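Local structure of beta-mannosidase (Trichoderma harzianum, 4CVU) at residues 596-601 and 626-631; 199-204 and 715-720; 543-548 and 553-558. The protein hydrolyses beta-mannosidic linkages, probably releasing mannose from the non-reducing ends of mannosides, as expected of a family 2 glycoside hydrolase. All blocks are in the same frame, centred on the assembly; numbering follows the deposited sequence.

Contact 1: 596-601 and 626-631. With NAG (2-acetamido-2-deoxy-beta-D-glucopyranose), chain L.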
loop_
_atom_site.group_PDB
_atom_site.type_symbol
_atom_site.label_atom_id
_atom_site.label_comp_id
_atom_site.label_asym_id
_atom_site.label_seq_id
_atom_site.Cartn_x
_atom_site.Cartn_y
_atom_site.Cartn_z
ATOM N N GLY A 596 -24.535 -12.603 -15.174
ATOM C CA GLY A 596 -23.550 -12.650 -14.065
ATOM C C GLY A 596 -23.989 -12.209 -12.687
ATOM O O GLY A 596 -25.176 -11.927 -12.442
ATOM N N PHE A 597 -23.017 -12.256 -11.770
ATOM C CA PHE A 597 -23.132 -11.915 -10.348
ATOM C C PHE A 597 -21.702 -11.435 -10.000
ATOM O O PHE A 597 -20.786 -12.002 -10.560
ATOM C CB PHE A 597 -23.420 -13.156 -9.557
ATOM C CG PHE A 597 -24.077 -12.911 -8.225
ATOM C CD1 PHE A 597 -23.353 -12.703 -7.103
ATOM C CD2 PHE A 597 -25.480 -12.893 -8.133
ATOM C CE1 PHE A 597 -23.960 -12.470 -5.883
ATOM C CE2 PHE A 597 -26.092 -12.688 -6.944
ATOM C CZ PHE A 597 -25.362 -12.477 -5.805
ATOM N N ILE A 598 -21.477 -10.431 -9.133
ATOM C CA ILE A 598 -20.086 -9.970 -8.791
ATOM C C ILE A 598 -19.327 -10.828 -7.804
ATOM O O ILE A 598 -19.971 -11.572 -7.023
ATOM C CB ILE A 598 -20.069 -8.513 -8.323
ATOM C CG1 ILE A 598 -20.782 -8.381 -6.970
ATOM C CG2 ILE A 598 -20.724 -7.607 -9.357
ATOM C CD1 ILE A 598 -20.521 -7.082 -6.229
ATOM N N SER A 599 -17.978 -10.760 -7.715
ATOM C CA SER A 599 -17.373 -11.475 -6.653
ATOM C C SER A 599 -16.075 -10.662 -6.356
ATOM O O SER A 599 -15.653 -9.882 -7.208
ATOM C CB SER A 599 -17.021 -12.884 -7.140
ATOM O OG SER A 599 -15.946 -12.873 -8.132
ATOM N N MET A 600 -15.536 -10.852 -5.159
ATOM C CA MET A 600 -14.304 -10.176 -4.740
ATOM C C MET A 600 -13.159 -10.676 -5.540
ATOM O O MET A 600 -13.124 -11.839 -5.918
ATOM C CB MET A 600 -14.001 -10.535 -3.287
ATOM C CG MET A 600 -14.747 -9.892 -2.170
ATOM S SD MET A 600 -14.667 -8.146 -2.211
ATOM C CE MET A 600 -15.294 -7.644 -0.641
ATOM N N PRO A 601 -12.110 -9.840 -5.734
ATOM C CA PRO A 601 -10.934 -10.450 -6.279
ATOM C C PRO A 601 -10.069 -11.098 -5.179
ATOM O O PRO A 601 -10.297 -10.890 -3.968
ATOM C CB PRO A 601 -10.169 -9.237 -6.847
ATOM C CG PRO A 601 -10.530 -8.105 -5.964
ATOM C CD PRO A 601 -12.002 -8.369 -5.661
ATOM N N ASN A 626 -16.344 -0.751 -4.687
ATOM C CA ASN A 626 -17.430 -1.544 -5.270
ATOM C C ASN A 626 -18.390 -0.564 -5.928
ATOM O O ASN A 626 -19.075 0.204 -5.210
ATOM C CB ASN A 626 -18.164 -2.332 -4.207
ATOM C CG ASN A 626 -19.161 -3.312 -4.802
ATOM O OD1 ASN A 626 -19.525 -3.233 -5.998
ATOM N ND2 ASN A 626 -19.509 -4.297 -4.026
ATOM N N HIS A 627 -18.442 -0.576 -7.267
ATOM C CA HIS A 627 -19.334 0.320 -7.952
ATOM C C HIS A 627 -20.625 -0.344 -8.330
ATOM O O HIS A 627 -21.381 0.211 -9.111
ATOM C CB HIS A 627 -18.661 0.985 -9.140
ATOM C CG HIS A 627 -17.606 1.973 -8.740
ATOM N ND1 HIS A 627 -16.796 2.614 -9.645
ATOM C CD2 HIS A 627 -17.252 2.445 -7.522
ATOM C CE1 HIS A 627 -15.991 3.447 -9.014
ATOM N NE2 HIS A 627 -16.237 3.355 -7.722
ATOM N N HIS A 628 -20.856 -1.518 -7.779
ATOM C CA HIS A 628 -22.166 -2.183 -7.863
ATOM C C HIS A 628 -22.807 -1.983 -6.495
ATOM O O HIS A 628 -22.522 -2.757 -5.589
ATOM C CB HIS A 628 -21.996 -3.686 -8.151
ATOM C CG HIS A 628 -23.303 -4.418 -8.311
ATOM N ND1 HIS A 628 -24.272 -4.016 -9.209
ATOM C CD2 HIS A 628 -23.772 -5.552 -7.737
ATOM C CE1 HIS A 628 -25.302 -4.855 -9.154
ATOM N NE2 HIS A 628 -25.026 -5.793 -8.265
ATOM N N TYR A 629 -23.664 -0.971 -6.293
ATOM C CA TYR A 629 -24.288 -0.148 -7.307
ATOM C C TYR A 629 -23.648 1.231 -7.388
ATOM O O TYR A 629 -23.155 1.737 -6.396
ATOM C CB TYR A 629 -25.770 0.033 -6.980
ATOM C CG TYR A 629 -26.531 -1.231 -7.141
ATOM C CD1 TYR A 629 -26.420 -2.242 -6.208
ATOM C CD2 TYR A 629 -27.329 -1.442 -8.262
ATOM C CE1 TYR A 629 -27.103 -3.434 -6.365
ATOM C CE2 TYR A 629 -28.022 -2.628 -8.431
ATOM C CZ TYR A 629 -27.898 -3.624 -7.481
ATOM O OH TYR A 629 -28.562 -4.800 -7.636
ATOM N N PRO A 630 -23.700 1.863 -8.567
ATOM C CA PRO A 630 -22.935 3.072 -8.760
ATOM C C PRO A 630 -23.577 4.295 -8.037
ATOM O O PRO A 630 -24.753 4.276 -7.624
ATOM C CB PRO A 630 -22.901 3.226 -10.280
ATOM C CG PRO A 630 -24.091 2.511 -10.781
ATOM C CD PRO A 630 -24.515 1.516 -9.753
ATOM N N ALA A 631 -22.763 5.311 -7.887
ATOM C CA ALA A 631 -23.053 6.438 -7.038
ATOM C C ALA A 631 -24.189 7.319 -7.584
ATOM O O ALA A 631 -24.841 8.025 -6.820
ATOM C CB ALA A 631 -21.762 7.256 -6.833
HETATM C C1 NAG L . -27.664 5.546 -5.751
HETATM C C2 NAG L . -29.011 4.889 -5.633
HETATM C C3 NAG L . -30.083 5.856 -6.106
HETATM C C4 NAG L . -29.939 7.156 -5.311
HETATM C C5 NAG L . -28.506 7.686 -5.412
HETATM C C6 NAG L . -28.275 8.963 -4.612
HETATM C C7 NAG L . -29.564 2.522 -6.029
HETATM C C8 NAG L . -29.441 1.333 -6.956
HETATM N N2 NAG L . -28.986 3.662 -6.410
HETATM O O3 NAG L . -31.355 5.229 -5.931
HETATM O O4 NAG L . -30.833 8.161 -5.772
HETATM O O5 NAG L . -27.623 6.699 -4.922
HETATM O O6 NAG L . -28.611 8.713 -3.270
HETATM O O7 NAG L . -30.170 2.376 -4.975
#
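The end of Ile598 fits into the corner formed by Asn626 and His628, and nearly all of the contact lies there. Its CD1 methyl comes within 3.7 Å of Asn626 ND2. The same CD1 reaches the His628 ring at its edge, near the ring plane, at 3.9 Å from CD2. Because CG1 of Ile598 lies between the backbone N and the carbonyl carbon (chi1 68°), both CD1 and CG2 can meet His628. Only 124 Å² is buried between the segments, but helix 638-655 and Trp717 also cover Ile598. Asn626 OD1 accepts from His628 N at 2.8 Å, and ND2 is hydrogen-bonded to Gln645 OE1. Exchanging Asn626 for an alanine would probably leave His628 N and Gln645 OE1 without these partners and uncover one side of the Ile598 methyl. Toward the surface the second segment turns outward through a cis peptide bond before Tyr629, and Tyr629, Pro630 and Ala631 are partly exposed. Here the acetyl C8 of an attached glycan lies 3.7 Å from Tyr629 CD2, with no contact back to 596-601. The OD1 bond, reaching two residues along, makes an Asx turn in the loop between helices 620-625 and 638-655.

Contact 2: 199-204 and 715-720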
loop_
_atom_site.group_PDB
_atom_site.type_symbol
_atom_site.label_atom_id
_atom_site.label_comp_id
_atom_site.label_asym_id
_atom_site.label_seq_id
_atom_site.Cartn_x
_atom_site.Cartn_y
_atom_site.Cartn_z
ATOM N N GLY A 199 -16.902 6.704 -15.480
ATOM C CA GLY A 199 -17.253 5.768 -14.469
ATOM C C GLY A 199 -18.164 4.684 -14.993
ATOM O O GLY A 199 -18.941 4.924 -15.889
ATOM N N TRP A 200 -18.052 3.473 -14.450
ATOM C CA TRP A 200 -19.080 2.433 -14.702
ATOM C C TRP A 200 -19.217 1.633 -13.409
ATOM O O TRP A 200 -18.490 1.875 -12.410
ATOM C CB TRP A 200 -18.725 1.558 -15.933
ATOM C CG TRP A 200 -19.941 1.097 -16.813
ATOM C CD1 TRP A 200 -20.599 -0.077 -16.730
ATOM C CD2 TRP A 200 -20.584 1.838 -17.875
ATOM N NE1 TRP A 200 -21.631 -0.132 -17.648
ATOM C CE2 TRP A 200 -21.646 1.035 -18.358
ATOM C CE3 TRP A 200 -20.386 3.094 -18.436
ATOM C CZ2 TRP A 200 -22.491 1.443 -19.387
ATOM C CZ3 TRP A 200 -21.221 3.504 -19.496
ATOM C CH2 TRP A 200 -22.268 2.661 -19.959
ATOM N N ASP A 201 -20.146 0.677 -13.406
ATOM C CA ASP A 201 -20.399 -0.118 -12.234
ATOM C C ASP A 201 -19.344 -1.202 -11.983
ATOM O O ASP A 201 -19.486 -1.933 -11.032
ATOM C CB ASP A 201 -21.836 -0.714 -12.212
ATOM C CG ASP A 201 -22.162 -1.587 -13.396
ATOM O OD1 ASP A 201 -21.309 -1.868 -14.274
ATOM O OD2 ASP A 201 -23.335 -2.042 -13.446
ATOM N N TRP A 202 -18.262 -1.223 -12.763
ATOM C CA TRP A 202 -17.100 -2.034 -12.477
ATOM C C TRP A 202 -15.789 -1.255 -12.589
ATOM O O TRP A 202 -14.769 -1.876 -12.572
ATOM C CB TRP A 202 -16.985 -3.262 -13.411
ATOM C CG TRP A 202 -17.500 -3.027 -14.775
ATOM C CD1 TRP A 202 -18.686 -3.514 -15.294
ATOM C CD2 TRP A 202 -16.933 -2.200 -15.777
ATOM N NE1 TRP A 202 -18.864 -3.044 -16.563
ATOM C CE2 TRP A 202 -17.792 -2.243 -16.884
ATOM C CE3 TRP A 202 -15.757 -1.421 -15.861
ATOM C CZ2 TRP A 202 -17.532 -1.533 -18.041
ATOM C CZ3 TRP A 202 -15.495 -0.762 -17.006
ATOM C CH2 TRP A 202 -16.353 -0.803 -18.089
ATOM N N GLY A 203 -15.817 0.048 -12.741
ATOM C CA GLY A 203 -14.561 0.820 -13.017
ATOM C C GLY A 203 -14.641 2.249 -12.565
ATOM O O GLY A 203 -15.745 2.753 -12.228
ATOM N N PRO A 204 -13.464 2.921 -12.488
ATOM C CA PRO A 204 -13.313 4.288 -11.995
ATOM C C PRO A 204 -13.609 5.321 -13.079
ATOM O O PRO A 204 -13.854 4.962 -14.279
ATOM C CB PRO A 204 -11.814 4.350 -11.601
ATOM C CG PRO A 204 -11.157 3.430 -12.586
ATOM C CD PRO A 204 -12.165 2.327 -12.879
ATOM N N PRO A 715 -14.452 -5.400 -6.445
ATOM C CA PRO A 715 -15.417 -6.495 -6.615
ATOM C C PRO A 715 -16.261 -6.283 -7.854
ATOM O O PRO A 715 -16.900 -5.242 -7.990
ATOM C CB PRO A 715 -16.244 -6.451 -5.351
ATOM C CG PRO A 715 -16.081 -5.120 -4.808
ATOM C CD PRO A 715 -14.799 -4.526 -5.321
ATOM N N THR A 716 -16.217 -7.243 -8.781
ATOM C CA THR A 716 -17.008 -7.157 -10.027
ATOM C C THR A 716 -17.490 -8.501 -10.573
ATOM O O THR A 716 -17.318 -9.569 -9.972
ATOM C CB THR A 716 -16.150 -6.565 -11.171
ATOM O OG1 THR A 716 -15.335 -7.628 -11.679
ATOM C CG2 THR A 716 -15.247 -5.324 -10.728
ATOM N N TRP A 717 -18.017 -8.471 -11.774
ATOM C CA TRP A 717 -18.449 -9.683 -12.487
ATOM C C TRP A 717 -17.288 -10.412 -13.232
ATOM O O TRP A 717 -17.517 -11.435 -13.890
ATOM C CB TRP A 717 -19.570 -9.350 -13.487
ATOM C CG TRP A 717 -20.779 -8.631 -12.958
ATOM C CD1 TRP A 717 -22.028 -9.193 -12.736
ATOM C CD2 TRP A 717 -20.934 -7.226 -12.674
ATOM N NE1 TRP A 717 -22.881 -8.266 -12.252
ATOM C CE2 TRP A 717 -22.266 -7.042 -12.221
ATOM C CE3 TRP A 717 -20.074 -6.125 -12.695
ATOM C CZ2 TRP A 717 -22.745 -5.806 -11.786
ATOM C CZ3 TRP A 717 -20.552 -4.890 -12.284
ATOM C CH2 TRP A 717 -21.887 -4.734 -11.824
ATOM N N ALA A 718 -16.052 -9.887 -13.145
ATOM C CA ALA A 718 -14.939 -10.442 -13.890
ATOM C C ALA A 718 -14.601 -11.857 -13.489
ATOM O O ALA A 718 -14.862 -12.274 -12.340
ATOM C CB ALA A 718 -13.695 -9.540 -13.707
ATOM N N GLY A 719 -14.078 -12.630 -14.455
ATOM C CA GLY A 719 -13.473 -13.907 -14.205
ATOM C C GLY A 719 -11.944 -13.744 -14.146
ATOM O O GLY A 719 -11.292 -14.550 -13.553
ATOM N N LEU A 720 -11.424 -12.730 -14.784
ATOM C CA LEU A 720 -9.953 -12.453 -14.809
ATOM C C LEU A 720 -9.736 -11.099 -14.182
ATOM O O LEU A 720 -10.318 -10.112 -14.607
ATOM C CB LEU A 720 -9.432 -12.436 -16.227
ATOM C CG LEU A 720 -9.746 -13.621 -17.164
ATOM C CD1 LEU A 720 -9.172 -13.329 -18.534
ATOM C CD2 LEU A 720 -9.268 -14.960 -16.653
HETATM O O HOH W 1 -17.482 -2.734 -9.093
#
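Trp202 and Trp717 meet with their planes nearly perpendicular (88°). The centroid of the five-membered ring of Trp202 is 5.9 Å from that of the six-membered ring of Trp717, and CZ3 of Trp717 comes to the edge of the Trp202 ring, 3.8 Å from CD1. One face of Trp202 is met near its rim by CD1 of Trp200. The edge of Trp717 in turn receives Asp201, whose backbone O lies near the ring plane, 3.4 Å from CZ3. With CG of Asp201 between its backbone N and carbonyl carbon (chi1 58°), the carboxylate, turned 43° from that ring, brings OD2 to 3.5 Å from CH2 of Trp717. The indole NE1 of Trp717 is bonded to Tyr575 OH. Beside the rings, CG2 of Thr716 packs 3.8 Å from Trp202 CB. The hydroxyl of Thr716, OG1, accepts from Ala718 N at 2.8 Å, an ST turn, and is also hydrogen-bonded to Asp710 OD1. No direct hydrogen bond joins the segments; one water bridges them, donating to Asp201 O at 2.9 Å and to Pro715 O at 2.8 Å. Segment 199-204, from the galactose-binding-like domain, thus meets the loop between strand 702-705 and helix 729-736. Trp422 and Trp706, directly after the C-terminal ends of parallel strands 418-421 and 702-705 in what is probably the catalytic (beta/alpha)8 barrel of family 2, add edge-to-face contacts to Trp202 and Trp717 respectively, while helix 638-655 packs against Pro715.

Contact 3: 543-548 and 553-558. With CD (cadmium ion), chain P; NAG (2-acetamido-2-deoxy-beta-D-glucopyranose), chain F; NAG (2-acetamido-2-deoxy-beta-D-glucopyranose), chain D; MAN (alpha-D-mannopyranose), chain E.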
loop_
_atom_site.group_PDB
_atom_site.type_symbol
_atom_site.label_atom_id
_atom_site.label_comp_id
_atom_site.label_asym_id
_atom_site.label_seq_id
_atom_site.Cartn_x
_atom_site.Cartn_y
_atom_site.Cartn_z
ATOM N N TRP A 543 -35.381 -8.348 -36.683
ATOM C CA TRP A 543 -35.950 -7.503 -37.738
ATOM C C TRP A 543 -37.084 -8.194 -38.501
ATOM O O TRP A 543 -37.107 -9.415 -38.663
ATOM C CB TRP A 543 -34.876 -7.066 -38.728
ATOM C CG TRP A 543 -33.987 -8.128 -39.286
ATOM C CD1 TRP A 543 -32.786 -8.537 -38.765
ATOM C CD2 TRP A 543 -34.170 -8.891 -40.496
ATOM N NE1 TRP A 543 -32.234 -9.498 -39.558
ATOM C CE2 TRP A 543 -33.053 -9.727 -40.630
ATOM C CE3 TRP A 543 -35.165 -8.942 -41.476
ATOM C CZ2 TRP A 543 -32.912 -10.614 -41.706
ATOM C CZ3 TRP A 543 -35.020 -9.814 -42.541
ATOM C CH2 TRP A 543 -33.916 -10.642 -42.646
ATOM N N LEU A 544 -38.028 -7.390 -38.961
ATOM C CA LEU A 544 -39.092 -7.836 -39.869
ATOM C C LEU A 544 -38.680 -7.737 -41.355
ATOM O O LEU A 544 -39.072 -8.578 -42.157
ATOM C CB LEU A 544 -40.347 -6.993 -39.641
ATOM C CG LEU A 544 -40.838 -6.887 -38.187
ATOM C CD1 LEU A 544 -41.866 -5.782 -38.043
ATOM C CD2 LEU A 544 -41.438 -8.207 -37.730
ATOM N N GLU A 545 -37.942 -6.684 -41.722
ATOM C CA GLU A 545 -37.443 -6.482 -43.101
ATOM C C GLU A 545 -36.085 -5.785 -43.063
ATOM O O GLU A 545 -35.816 -5.000 -42.145
ATOM C CB GLU A 545 -38.349 -5.547 -43.917
ATOM C CG GLU A 545 -39.848 -5.729 -43.750
ATOM C CD GLU A 545 -40.411 -6.855 -44.601
ATOM O OE1 GLU A 545 -39.672 -7.403 -45.454
ATOM O OE2 GLU A 545 -41.609 -7.192 -44.418
ATOM N N ILE A 546 -35.258 -6.070 -44.063
ATOM C CA ILE A 546 -34.076 -5.284 -44.351
ATOM C C ILE A 546 -34.106 -4.932 -45.835
ATOM O O ILE A 546 -34.075 -5.812 -46.681
ATOM C CB ILE A 546 -32.775 -6.008 -44.045
ATOM C CG1 ILE A 546 -32.735 -6.335 -42.543
ATOM C CG2 ILE A 546 -31.592 -5.134 -44.416
ATOM C CD1 ILE A 546 -31.503 -7.084 -42.102
ATOM N N ASP A 547 -34.178 -3.637 -46.128
ATOM C CA ASP A 547 -34.240 -3.187 -47.524
ATOM C C ASP A 547 -33.801 -1.745 -47.629
ATOM O O ASP A 547 -34.460 -0.843 -47.084
ATOM C CB ASP A 547 -35.646 -3.365 -48.052
ATOM C CG ASP A 547 -35.766 -2.992 -49.521
ATOM O OD1 ASP A 547 -34.801 -2.457 -50.125
ATOM O OD2 ASP A 547 -36.849 -3.252 -50.024
ATOM N N LEU A 548 -32.694 -1.521 -48.332
ATOM C CA LEU A 548 -32.127 -0.177 -48.464
ATOM C C LEU A 548 -33.038 0.813 -49.215
ATOM O O LEU A 548 -32.808 2.020 -49.138
ATOM C CB LEU A 548 -30.726 -0.220 -49.092
ATOM C CG LEU A 548 -29.590 -0.748 -48.190
ATOM C CD1 LEU A 548 -28.268 -0.858 -48.945
ATOM C CD2 LEU A 548 -29.382 0.128 -46.968
ATOM N N PRO A 553 -34.199 1.443 -43.234
ATOM C CA PRO A 553 -33.835 0.223 -43.995
ATOM C C PRO A 553 -33.914 -1.096 -43.220
ATOM O O PRO A 553 -33.948 -2.161 -43.840
ATOM C CB PRO A 553 -32.378 0.493 -44.418
ATOM C CG PRO A 553 -31.872 1.527 -43.462
ATOM C CD PRO A 553 -33.056 2.371 -43.103
ATOM N N ILE A 554 -33.880 -1.029 -41.882
ATOM C CA ILE A 554 -34.100 -2.193 -41.030
ATOM C C ILE A 554 -35.382 -1.944 -40.251
ATOM O O ILE A 554 -35.451 -1.044 -39.445
ATOM C CB ILE A 554 -32.923 -2.441 -40.048
ATOM C CG1 ILE A 554 -31.602 -2.566 -40.822
ATOM C CG2 ILE A 554 -33.192 -3.708 -39.221
ATOM C CD1 ILE A 554 -30.379 -2.897 -39.998
ATOM N N VAL A 555 -36.413 -2.718 -40.535
ATOM C CA VAL A 555 -37.699 -2.550 -39.864
ATOM C C VAL A 555 -37.660 -3.508 -38.666
ATOM O O VAL A 555 -37.838 -4.722 -38.820
ATOM C CB VAL A 555 -38.886 -2.854 -40.808
ATOM C CG1 VAL A 555 -40.216 -2.775 -40.080
ATOM C CG2 VAL A 555 -38.885 -1.903 -42.006
ATOM N N GLU A 556 -37.357 -2.949 -37.496
ATOM C CA GLU A 556 -37.305 -3.735 -36.220
ATOM C C GLU A 556 -38.651 -4.291 -35.808
ATOM O O GLU A 556 -39.669 -3.662 -35.994
ATOM C CB GLU A 556 -36.755 -2.877 -35.106
ATOM C CG GLU A 556 -35.267 -2.557 -35.241
ATOM C CD GLU A 556 -34.436 -3.796 -34.988
ATOM O OE1 GLU A 556 -34.142 -4.080 -33.791
ATOM O OE2 GLU A 556 -34.132 -4.511 -35.964
ATOM N N ARG A 557 -38.638 -5.504 -35.269
ATOM C CA ARG A 557 -39.832 -6.102 -34.672
ATOM C C ARG A 557 -40.326 -5.344 -33.468
ATOM O O ARG A 557 -41.511 -5.185 -33.267
ATOM C CB ARG A 557 -39.580 -7.555 -34.238
ATOM C CG ARG A 557 -40.870 -8.292 -33.944
ATOM C CD ARG A 557 -40.647 -9.756 -33.725
ATOM N NE ARG A 557 -40.514 -10.460 -34.967
ATOM C CZ ARG A 557 -41.540 -10.855 -35.705
ATOM N NH1 ARG A 557 -42.750 -10.568 -35.323
ATOM N NH2 ARG A 557 -41.356 -11.506 -36.827
ATOM N N TYR A 558 -39.387 -4.892 -32.656
ATOM C CA TYR A 558 -39.722 -4.284 -31.381
ATOM C C TYR A 558 -40.651 -5.242 -30.609
ATOM O O TYR A 558 -40.307 -6.359 -30.370
ATOM C CB TYR A 558 -40.336 -2.881 -31.535
ATOM C CG TYR A 558 -39.489 -1.860 -32.199
ATOM C CD1 TYR A 558 -38.363 -1.403 -31.593
ATOM C CD2 TYR A 558 -39.820 -1.329 -33.421
ATOM C CE1 TYR A 558 -37.575 -0.465 -32.170
ATOM C CE2 TYR A 558 -39.021 -0.387 -34.032
ATOM C CZ TYR A 558 -37.899 0.046 -33.370
ATOM O OH TYR A 558 -37.082 0.945 -33.904
HETATM CD CD CD P . -36.361 -2.939 -52.318
HETATM C C1 NAG F . -41.355 -11.935 -40.599
HETATM C C2 NAG F . -41.727 -11.388 -41.992
HETATM C C3 NAG F . -42.752 -10.278 -41.907
HETATM C C4 NAG F . -43.926 -10.727 -41.078
HETATM C C5 NAG F . -43.430 -11.195 -39.709
HETATM C C6 NAG F . -44.565 -11.744 -38.846
HETATM C C7 NAG F . -39.867 -11.701 -43.564
HETATM C C8 NAG F . -38.643 -11.134 -44.248
HETATM N N2 NAG F . -40.548 -10.923 -42.712
HETATM O O3 NAG F . -43.172 -10.028 -43.222
HETATM O O4 NAG F . -44.828 -9.661 -40.939
HETATM O O5 NAG F . -42.538 -12.246 -39.921
HETATM O O6 NAG F . -44.072 -11.928 -37.538
HETATM O O7 NAG F . -40.209 -12.852 -43.794
HETATM C C1 NAG D . -44.003 -2.727 -34.607
HETATM C C2 NAG D . -43.991 -1.572 -33.609
HETATM C C3 NAG D . -44.099 -0.206 -34.280
HETATM C C4 NAG D . -43.076 -0.095 -35.402
HETATM C C5 NAG D . -43.196 -1.292 -36.339
HETATM C C6 NAG D . -42.111 -1.302 -37.405
HETATM C C7 NAG D . -44.850 -2.292 -31.435
HETATM C C8 NAG D . -46.076 -2.481 -30.584
HETATM N N2 NAG D . -45.062 -1.789 -32.659
HETATM O O3 NAG D . -43.898 0.779 -33.278
HETATM O O4 NAG D . -43.250 1.076 -36.170
HETATM O O5 NAG D . -43.016 -2.475 -35.601
HETATM O O6 NAG D . -40.849 -1.192 -36.816
HETATM O O7 NAG D . -43.725 -2.583 -30.990
HETATM C C1 MAN E . -27.765 6.697 -50.730
HETATM C C2 MAN E . -29.100 6.892 -50.030
HETATM C C3 MAN E . -29.418 5.705 -49.100
HETATM C C4 MAN E . -29.405 4.433 -49.952
HETATM C C5 MAN E . -28.019 4.310 -50.594
HETATM C C6 MAN E . -27.868 3.088 -51.479
HETATM O O2 MAN E . -30.075 6.959 -51.094
HETATM O O3 MAN E . -30.711 5.855 -48.505
HETATM O O4 MAN E . -29.806 3.294 -49.161
HETATM O O5 MAN E . -27.746 5.445 -51.424
HETATM O O6 MAN E . -26.558 3.088 -52.068
HETATM O O HOH W 2 -35.297 -4.259 -53.012
#
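Leu544 and Glu545 both face Val555, and the backbone N-H and C=O of Val555 are both used by them. Leu544 N donates to Val555 O at 2.7 Å, almost in line with the carbonyl (C=O...donor angle 174°), and Val555 N returns a bond to Glu545 O at 2.9 Å. Two residues opposite one make a classic beta bulge in this antiparallel hairpin. Farther along, Pro553 O accepts from Asp547 N at 2.7 Å. The same oxygen also takes a CA-H...O contact from Ile546 CA at 3.2 Å, near the non-hydrogen-bonded pair Ile546-Ile554.

Acceptors pointing out of the hairpin are met by sugars. Leu544 O receives N2 of one N-acetylglucosamine at 2.8 Å, and Glu556 O receives O6 of another. The first sugar also offers its O6 to Arg557, where NH1 and NH2 both donate, the NH2 bond being 2.8 Å. Asn371 takes NE and Asn357 takes NH2, so several bonds fix the guanidinium. Its orientation comes from an extended start (CG anti to the backbone N, chi1 -166°) and a bend at chi3. Over the centre of one of its faces lies CD2 of Leu544, 3.3 Å from CZ, a tight fit. At the other end Asp547 binds a cadmium ion through both carboxylate oxygens, unequally, with OD2 at 2.4 Å and OD1 farther off.

Taken together, the main-chain bonds set the strand pairing, while the outward-facing acceptors and the guanidinium are satisfied by attached glycan and neighbouring asparagines. Asp547 and Asp549 together form the cadmium site seen in the crystal; whether it has any role in the native enzyme is not established.

Contacts 1 and 2 form one buried region, their centres about 6 Å apart, whereas contact 3 lies about 37 Å and 35 Å from them, centre to centre, nearer the surface. The first two share direct bonds: Ser599 N probably bonds Thr716 O at 2.6 Å, and His627 ND1 probably bonds Gly203 O. Both pack against helix 638-655 and join loops without a direct hydrogen bond between the paired segments, contact 1 by an aliphatic tip against an amide and an imidazole edge, contact 2 by indoles, a carboxylate and a bridging water. Contact 3 is instead a short-range hairpin carried by backbone hydrogen bonds, packed on helix 506-528. Glycan reaches contact 1 by its outer loop alone, but bonds directly to contact 3.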